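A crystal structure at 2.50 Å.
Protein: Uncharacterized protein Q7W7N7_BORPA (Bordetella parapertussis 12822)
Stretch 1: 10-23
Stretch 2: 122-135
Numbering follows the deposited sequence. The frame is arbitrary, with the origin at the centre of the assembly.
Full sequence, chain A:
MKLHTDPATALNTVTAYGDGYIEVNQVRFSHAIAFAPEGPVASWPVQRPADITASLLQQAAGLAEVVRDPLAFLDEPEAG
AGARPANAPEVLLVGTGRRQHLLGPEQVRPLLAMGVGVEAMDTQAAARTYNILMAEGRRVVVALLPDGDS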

ATOM      1  N   ALA A  10      -2.602  16.020   9.787  1.00 32.41           N
ATOM      2  CA  ALA A  10      -2.882  14.690  10.330  1.00 28.95           C
ATOM      3  C   ALA A  10      -2.473  13.635   9.296  1.00 29.82           C
ATOM      4  O   ALA A  10      -2.618  13.838   8.089  1.00 30.47           O
ATOM      5  CB  ALA A  10      -4.336  14.549  10.673  1.00 26.71           C
ATOM      6  N   LEU A  11      -1.953  12.507   9.775  1.00 28.57           N
ATOM      7  CA  LEU A  11      -1.506  11.436   8.899  1.00 28.85           C
ATOM      8  C   LEU A  11      -2.496  10.284   8.746  1.00 29.89           C
ATOM      9  O   LEU A  11      -3.238   9.951   9.672  1.00 29.93           O
ATOM     10  CB  LEU A  11      -0.170  10.870   9.403  1.00 29.70           C
ATOM     11  CG  LEU A  11       1.167  11.623   9.273  1.00 28.46           C
ATOM     12  CD1 LEU A  11       1.034  12.895   8.434  1.00 24.84           C
ATOM     13  CD2 LEU A  11       1.682  11.927  10.662  1.00 31.43           C
ATOM     14  N   ASN A  12      -2.488   9.670   7.565  1.00 28.93           N
ATOM     15  CA  ASN A  12      -3.350   8.539   7.289  1.00 29.72           C
ATOM     16  C   ASN A  12      -2.905   7.336   8.117  1.00 28.39           C
ATOM     17  O   ASN A  12      -1.744   6.897   8.083  1.00 25.81           O
ATOM     18  CB  ASN A  12      -3.345   8.196   5.794  1.00 30.79           C
ATOM     19  CG  ASN A  12      -4.117   9.212   4.963  1.00 29.40           C
ATOM     20  OD1 ASN A  12      -5.214   9.636   5.340  1.00 24.62           O
ATOM     21  ND2 ASN A  12      -3.551   9.597   3.820  1.00 23.32           N
ATOM     22  N   THR A  13      -3.865   6.796   8.847  1.00 28.69           N
ATOM     23  CA  THR A  13      -3.628   5.697   9.739  1.00 29.93           C
ATOM     24  C   THR A  13      -4.619   4.554   9.577  1.00 29.55           C
ATOM     25  O   THR A  13      -5.837   4.775   9.539  1.00 29.48           O
ATOM     26  CB  THR A  13      -3.683   6.233  11.175  1.00 30.05           C
ATOM     27  OG1 THR A  13      -2.706   7.276  11.311  1.00 35.05           O
ATOM     28  CG2 THR A  13      -3.412   5.135  12.188  1.00 32.46           C
ATOM     29  N   VAL A  14      -4.084   3.339   9.467  1.00 28.86           N
ATOM     30  CA  VAL A  14      -4.906   2.149   9.357  1.00 29.57           C
ATOM     31  C   VAL A  14      -5.493   1.952  10.753  1.00 32.98           C
ATOM     32  O   VAL A  14      -4.797   1.585  11.702  1.00 33.21           O
ATOM     33  CB  VAL A  14      -4.073   0.922   8.961  1.00 31.85           C
ATOM     34  CG1 VAL A  14      -4.850  -0.348   9.263  1.00 30.44           C
ATOM     35  CG2 VAL A  14      -3.729   0.984   7.478  1.00 28.17           C
ATOM     36  N   THR A  15      -6.787   2.214  10.863  1.00 35.77           N
ATOM     37  CA  THR A  15      -7.503   2.139  12.130  1.00 38.30           C
ATOM     38  C   THR A  15      -7.864   0.738  12.637  1.00 38.83           C
ATOM     39  O   THR A  15      -7.743   0.447  13.820  1.00 37.38           O
ATOM     40  CB  THR A  15      -8.789   2.985  12.041  1.00 37.10           C
ATOM     41  OG1 THR A  15      -8.437   4.368  11.951  1.00 41.60           O
ATOM     42  CG2 THR A  15      -9.646   2.777  13.267  1.00 45.77           C
ATOM     43  N   ALA A  16      -8.334  -0.109  11.737  1.00 41.20           N
ATOM     44  CA  ALA A  16      -8.711  -1.465  12.086  1.00 41.74           C
ATOM     45  C   ALA A  16      -8.582  -2.287  10.819  1.00 44.27           C
ATOM     46  O   ALA A  16      -8.467  -1.742   9.723  1.00 42.16           O
ATOM     47  CB  ALA A  16     -10.145  -1.504  12.606  1.00 41.09           C
ATOM     48  N   TYR A  17      -8.586  -3.600  10.977  1.00 49.13           N
ATOM     49  CA  TYR A  17      -8.464  -4.515   9.853  1.00 51.91           C
ATOM     50  C   TYR A  17      -9.574  -5.513  10.070  1.00 49.67           C
ATOM     51  O   TYR A  17      -9.880  -5.868  11.206  1.00 48.41           O
ATOM     52  CB  TYR A  17      -7.119  -5.246   9.893  1.00 56.96           C
ATOM     53  CG  TYR A  17      -6.063  -4.556  10.730  1.00 67.48           C
ATOM     54  CD1 TYR A  17      -6.277  -4.302  12.088  1.00 76.17           C
ATOM     55  CD2 TYR A  17      -4.865  -4.128  10.165  1.00 73.19           C
ATOM     56  CE1 TYR A  17      -5.333  -3.634  12.856  1.00 74.68           C
ATOM     57  CE2 TYR A  17      -3.907  -3.458  10.930  1.00 74.27           C
ATOM     58  CZ  TYR A  17      -4.153  -3.213  12.271  1.00 69.67           C
ATOM     59  OH  TYR A  17      -3.241  -2.522  13.030  1.00 70.35           O
ATOM     60  N   GLY A  18     -10.189  -5.968   8.996  1.00 49.25           N
ATOM     61  CA  GLY A  18     -11.246  -6.931   9.172  1.00 50.55           C
ATOM     62  C   GLY A  18     -11.300  -7.919   8.043  1.00 49.31           C
ATOM     63  O   GLY A  18     -10.618  -7.768   7.034  1.00 50.44           O
ATOM     64  N   ASP A  19     -12.105  -8.952   8.229  1.00 48.68           N
ATOM     65  CA  ASP A  19     -12.271  -9.957   7.204  1.00 48.30           C
ATOM     66  C   ASP A  19     -13.038  -9.254   6.091  1.00 44.97           C
ATOM     67  O   ASP A  19     -14.238  -9.004   6.212  1.00 42.13           O
ATOM     68  CB  ASP A  19     -13.079 -11.136   7.745  1.00 50.41           C
ATOM     69  CG  ASP A  19     -13.206 -12.264   6.742  1.00 53.98           C
ATOM     70  OD1 ASP A  19     -12.754 -12.092   5.586  1.00 52.48           O
ATOM     71  OD2 ASP A  19     -13.761 -13.323   7.111  1.00 57.98           O
ATOM     72  N   GLY A  20     -12.329  -8.908   5.024  1.00 46.39           N
ATOM     73  CA  GLY A  20     -12.968  -8.237   3.910  1.00 47.30           C
ATOM     74  C   GLY A  20     -12.852  -6.725   3.919  1.00 46.11           C
ATOM     75  O   GLY A  20     -13.447  -6.057   3.075  1.00 45.52           O
ATOM     76  N   TYR A  21     -12.087  -6.169   4.854  1.00 46.09           N
ATOM     77  CA  TYR A  21     -11.966  -4.716   4.904  1.00 43.63           C
ATOM     78  C   TYR A  21     -10.788  -4.191   5.693  1.00 41.45           C
ATOM     79  O   TYR A  21     -10.287  -4.839   6.613  1.00 40.59           O
ATOM     80  CB  TYR A  21     -13.235  -4.102   5.507  1.00 42.60           C
ATOM     81  CG  TYR A  21     -13.334  -4.276   7.013  1.00 39.85           C
ATOM     82  CD1 TYR A  21     -12.669  -3.410   7.887  1.00 33.58           C
ATOM     83  CD2 TYR A  21     -14.068  -5.325   7.561  1.00 37.42           C
ATOM     84  CE1 TYR A  21     -12.734  -3.586   9.268  1.00 33.13           C
ATOM     85  CE2 TYR A  21     -14.141  -5.510   8.939  1.00 39.37           C
ATOM     86  CZ  TYR A  21     -13.473  -4.640   9.786  1.00 39.14           C
ATOM     87  OH  TYR A  21     -13.545  -4.840  11.150  1.00 43.50           O
ATOM     88  N   ILE A  22     -10.365  -2.993   5.317  1.00 40.95           N
ATOM     89  CA  ILE A  22      -9.311  -2.291   6.016  1.00 38.36           C
ATOM     90  C   ILE A  22     -10.015  -1.013   6.439  1.00 38.20           C
ATOM     91  O   ILE A  22     -10.793  -0.443   5.676  1.00 36.94           O
ATOM     92  CB  ILE A  22      -8.126  -1.940   5.095  1.00 38.45           C
ATOM     93  CG1 ILE A  22      -7.459  -3.226   4.609  1.00 39.74           C
ATOM     94  CG2 ILE A  22      -7.116  -1.080   5.842  1.00 39.60           C
ATOM     95  CD1 ILE A  22      -6.982  -4.141   5.740  1.00 44.68           C
ATOM     96  N   GLU A  23      -9.787  -0.589   7.670  1.00 37.26           N
ATOM     97  CA  GLU A  23     -10.390   0.639   8.147  1.00 35.18           C
ATOM     98  C   GLU A  23      -9.269   1.661   8.201  1.00 35.04           C
ATOM     99  O   GLU A  23      -8.252   1.461   8.873  1.00 36.37           O
ATOM    100  CB  GLU A  23     -10.991   0.435   9.537  1.00 33.83           C
ATOM    101  CG  GLU A  23     -11.736   1.649  10.062  1.00 44.33           C
ATOM    102  CD  GLU A  23     -12.395   1.401  11.407  1.00 51.11           C
ATOM    103  OE1 GLU A  23     -11.894   1.922  12.424  1.00 51.31           O
ATOM    104  OE2 GLU A  23     -13.416   0.677  11.448  1.00 46.75           O
ATOM    105  N   ASP A 122       0.636 -10.399   2.866  1.00 24.58           N
ATOM    106  CA  ASP A 122      -0.807 -10.438   3.028  1.00 25.70           C
ATOM    107  C   ASP A 122      -1.222  -9.054   3.507  1.00 28.62           C
ATOM    108  O   ASP A 122      -0.448  -8.354   4.159  1.00 29.62           O
ATOM    109  CB  ASP A 122      -1.213 -11.512   4.042  1.00 25.31           C
ATOM    110  CG  ASP A 122      -0.587 -11.308   5.390  1.00 25.72           C
ATOM    111  OD1 ASP A 122       0.630 -11.562   5.523  1.00 31.30           O
ATOM    112  OD2 ASP A 122      -1.309 -10.880   6.315  1.00 34.58           O
ATOM    113  N   THR A 123      -2.450  -8.673   3.184  1.00 30.86           N
ATOM    114  CA  THR A 123      -2.989  -7.369   3.528  1.00 30.94           C
ATOM    115  C   THR A 123      -3.011  -6.926   4.990  1.00 32.86           C
ATOM    116  O   THR A 123      -2.679  -5.774   5.272  1.00 35.25           O
ATOM    117  CB  THR A 123      -4.393  -7.212   2.919  1.00 28.87           C
ATOM    118  OG1 THR A 123      -4.273  -7.167   1.494  1.00 29.74           O
ATOM    119  CG2 THR A 123      -5.054  -5.935   3.394  1.00 30.76           C
ATOM    120  N   GLN A 124      -3.387  -7.798   5.926  1.00 32.81           N
ATOM    121  CA  GLN A 124      -3.411  -7.363   7.327  1.00 35.24           C
ATOM    122  C   GLN A 124      -2.005  -6.973   7.808  1.00 32.93           C
ATOM    123  O   GLN A 124      -1.846  -6.101   8.662  1.00 34.52           O
ATOM    124  CB  GLN A 124      -3.996  -8.443   8.249  1.00 34.88           C
ATOM    125  CG  GLN A 124      -5.248  -9.173   7.729  1.00 51.66           C
ATOM    126  CD  GLN A 124      -6.447  -8.270   7.441  1.00 61.82           C
ATOM    127  OE1 GLN A 124      -6.950  -7.569   8.320  1.00 68.17           O
ATOM    128  NE2 GLN A 124      -6.919  -8.302   6.201  1.00 67.14           N
ATOM    129  N   ALA A 125      -0.986  -7.612   7.249  1.00 33.09           N
ATOM    130  CA  ALA A 125       0.397  -7.311   7.614  1.00 33.71           C
ATOM    131  C   ALA A 125       0.869  -6.030   6.931  1.00 34.97           C
ATOM    132  O   ALA A 125       1.562  -5.209   7.537  1.00 37.31           O
ATOM    133  CB  ALA A 125       1.307  -8.474   7.236  1.00 32.80           C
ATOM    134  N   ALA A 126       0.494  -5.860   5.668  1.00 32.41           N
ATOM    135  CA  ALA A 126       0.864  -4.655   4.931  1.00 32.38           C
ATOM    136  C   ALA A 126       0.367  -3.427   5.701  1.00 30.69           C
ATOM    137  O   ALA A 126       1.120  -2.495   5.967  1.00 28.69           O
ATOM    138  CB  ALA A 126       0.255  -4.690   3.534  1.00 27.05           C
ATOM    139  N   ALA A 127      -0.907  -3.465   6.073  1.00 32.04           N
ATOM    140  CA  ALA A 127      -1.559  -2.390   6.809  1.00 33.62           C
ATOM    141  C   ALA A 127      -0.833  -2.079   8.111  1.00 34.38           C
ATOM    142  O   ALA A 127      -0.559  -0.926   8.442  1.00 32.81           O
ATOM    143  CB  ALA A 127      -3.013  -2.777   7.095  1.00 31.00           C
ATOM    144  N   ARG A 128      -0.536  -3.137   8.847  1.00 34.90           N
ATOM    145  CA  ARG A 128       0.159  -3.059  10.116  1.00 31.82           C
ATOM    146  C   ARG A 128       1.614  -2.613   9.922  1.00 31.21           C
ATOM    147  O   ARG A 128       2.168  -1.873  10.738  1.00 32.38           O
ATOM    148  CB  ARG A 128       0.086  -4.428  10.762  1.00 31.24           C
ATOM    149  CG  ARG A 128       0.966  -4.658  11.958  1.00 41.92           C
ATOM    150  CD  ARG A 128       0.962  -6.148  12.226  1.00 51.99           C
ATOM    151  NE  ARG A 128      -0.400  -6.666  12.102  1.00 61.81           N
ATOM    152  CZ  ARG A 128      -0.731  -7.790  11.470  1.00 63.39           C
ATOM    153  NH1 ARG A 128       0.204  -8.537  10.893  1.00 53.63           N
ATOM    154  NH2 ARG A 128      -2.007  -8.155  11.402  1.00 56.60           N
ATOM    155  N   THR A 129       2.241  -3.057   8.843  1.00 31.13           N
ATOM    156  CA  THR A 129       3.619  -2.647   8.601  1.00 30.64           C
ATOM    157  C   THR A 129       3.649  -1.174   8.181  1.00 31.21           C
ATOM    158  O   THR A 129       4.632  -0.470   8.405  1.00 29.97           O
ATOM    159  CB  THR A 129       4.298  -3.521   7.515  1.00 29.74           C
ATOM    160  OG1 THR A 129       4.335  -4.885   7.947  1.00 27.83           O
ATOM    161  CG2 THR A 129       5.707  -3.070   7.287  1.00 27.67           C
ATOM    162  N   TYR A 130       2.560  -0.717   7.578  1.00 32.49           N
ATOM    163  CA  TYR A 130       2.452   0.673   7.150  1.00 31.90           C
ATOM    164  C   TYR A 130       2.383   1.595   8.362  1.00 32.61           C
ATOM    165  O   TYR A 130       3.068   2.618   8.412  1.00 32.07           O
ATOM    166  CB  TYR A 130       1.195   0.887   6.301  1.00 28.64           C
ATOM    167  CG  TYR A 130       0.803   2.339   6.212  1.00 25.85           C
ATOM    168  CD1 TYR A 130       1.342   3.171   5.237  1.00 29.98           C
ATOM    169  CD2 TYR A 130      -0.042   2.904   7.168  1.00 25.19           C
ATOM    170  CE1 TYR A 130       1.050   4.543   5.223  1.00 30.02           C
ATOM    171  CE2 TYR A 130      -0.329   4.256   7.164  1.00 25.11           C
ATOM    172  CZ  TYR A 130       0.219   5.072   6.192  1.00 25.01           C
ATOM    173  OH  TYR A 130      -0.042   6.416   6.212  1.00 25.36           O
ATOM    174  N   ASN A 131       1.529   1.247   9.323  1.00 31.59           N
ATOM    175  CA  ASN A 131       1.381   2.051  10.525  1.00 31.67           C
ATOM    176  C   ASN A 131       2.739   2.235  11.187  1.00 34.62           C
ATOM    177  O   ASN A 131       3.080   3.330  11.635  1.00 37.36           O
ATOM    178  CB  ASN A 131       0.426   1.382  11.524  1.00 30.62           C
ATOM    179  CG  ASN A 131      -1.051   1.628  11.208  1.00 30.49           C
ATOM    180  OD1 ASN A 131      -1.927   0.995  11.804  1.00 33.04           O
ATOM    181  ND2 ASN A 131      -1.333   2.549  10.281  1.00 25.60           N
ATOM    182  N   ILE A 132       3.515   1.157  11.241  1.00 36.90           N
ATOM    183  CA  ILE A 132       4.829   1.204  11.870  1.00 35.36           C
ATOM    184  C   ILE A 132       5.824   2.074  11.122  1.00 32.80           C
ATOM    185  O   ILE A 132       6.414   2.972  11.706  1.00 34.57           O
ATOM    186  CB  ILE A 132       5.406  -0.223  12.060  1.00 34.25           C
ATOM    187  CG1 ILE A 132       4.562  -0.967  13.093  1.00 34.59           C
ATOM    188  CG2 ILE A 132       6.858  -0.156  12.536  1.00 31.71           C
ATOM    189  CD1 ILE A 132       4.921  -2.423  13.251  1.00 39.02           C
ATOM    190  N   LEU A 133       6.011   1.816   9.837  1.00 33.16           N
ATOM    191  CA  LEU A 133       6.938   2.621   9.053  1.00 34.35           C
ATOM    192  C   LEU A 133       6.531   4.088   9.105  1.00 35.27           C
ATOM    193  O   LEU A 133       7.361   4.987   9.023  1.00 34.98           O
ATOM    194  CB  LEU A 133       6.954   2.156   7.599  1.00 35.20           C
ATOM    195  CG  LEU A 133       7.486   0.751   7.342  1.00 39.80           C
ATOM    196  CD1 LEU A 133       7.721   0.577   5.856  1.00 41.14           C
ATOM    197  CD2 LEU A 133       8.777   0.542   8.096  1.00 41.85           C
HETATM  198  N   MSE A 134       5.232   4.311   9.246  1.00 34.11           N
HETATM  199  CA  MSE A 134       4.688   5.644   9.318  1.00 35.37           C
HETATM  200  C   MSE A 134       4.983   6.233  10.687  1.00 34.36           C
HETATM  201  O   MSE A 134       5.435   7.367  10.795  1.00 35.75           O
HETATM  202  CB  MSE A 134       3.180   5.583   9.038  1.00 34.13           C
HETATM  203  CG  MSE A 134       2.481   6.919   8.970  1.00 31.45           C
HETATM  204 SE   MSE A 134       1.933   7.460  10.729  1.00 46.90          SE
HETATM  205  CE  MSE A 134       0.305   6.375  10.867  1.00 39.46           C
ATOM    206  N   ALA A 135       4.751   5.458  11.740  1.00 34.66           N
ATOM    207  CA  ALA A 135       5.012   5.942  13.095  1.00 32.81           C
ATOM    208  C   ALA A 135       6.466   6.374  13.317  1.00 33.43           C
ATOM    209  O   ALA A 135       6.727   7.298  14.078  1.00 35.33           O
ATOM    210  CB  ALA A 135       4.621   4.885  14.114  1.00 28.18           C
TER

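Ala127 lies at the apolar centre of the contact, where helix 123-135 packs against the β-hairpin formed by strands 14-18 and 21-23. Its small side chain points toward the hairpin, and the CA atoms of Val14 and Ala127 are 6.2 Å apart. Three side chains pointing toward the helix converge on this methyl group, with Val14 CG1 3.7 Å, Tyr17 CD2 3.8 Å and Ile22 CD1 4.4 Å from Ala127 CB. Ile22 CD1 also reaches Thr123 CG2 at 3.5 Å, and Val14 CG2 lies 4.2 Å from Tyr130 CD2, so each aliphatic side chain touches more than one helical residue.

The helix runs nearly antiparallel to strand 14-18 (156°, axes 8.9 Å apart at closest approach) and nearly parallel to strand 21-23 (13°). The reversal between the strands is a type II turn from Gly18 to Tyr21, where Gly20 has a positive phi that would jam a CB against the preceding carbonyl. Thr15 and Ala16, consecutive in the strand, both point away from the helix and make no contact with it.

Toward the start of stretch 1, selenomethionine Met134 covers the loop: its SE lies 4.2 Å from Leu11 CB and its CE 3.2 Å from Thr13 OG1. Thr13 OG1 donates to Leu11 O (3.2 Å), bracing the loop. A hydrogen bond across the stretches runs from Tyr130 OH to Asn12 O (2.6 Å), satisfying a loop carbonyl at the edge of the tyrosine ring. Nearby, the Asn131 amide faces the Val14 backbone.

Arg128 N lies at the edge of the Tyr17 ring, as does Ala127 CB from the apolar centre. Arg128 CZ sits 5.9 Å from the centroid of the Tyr17 ring, a long cation-pi contact offering at most weak attraction.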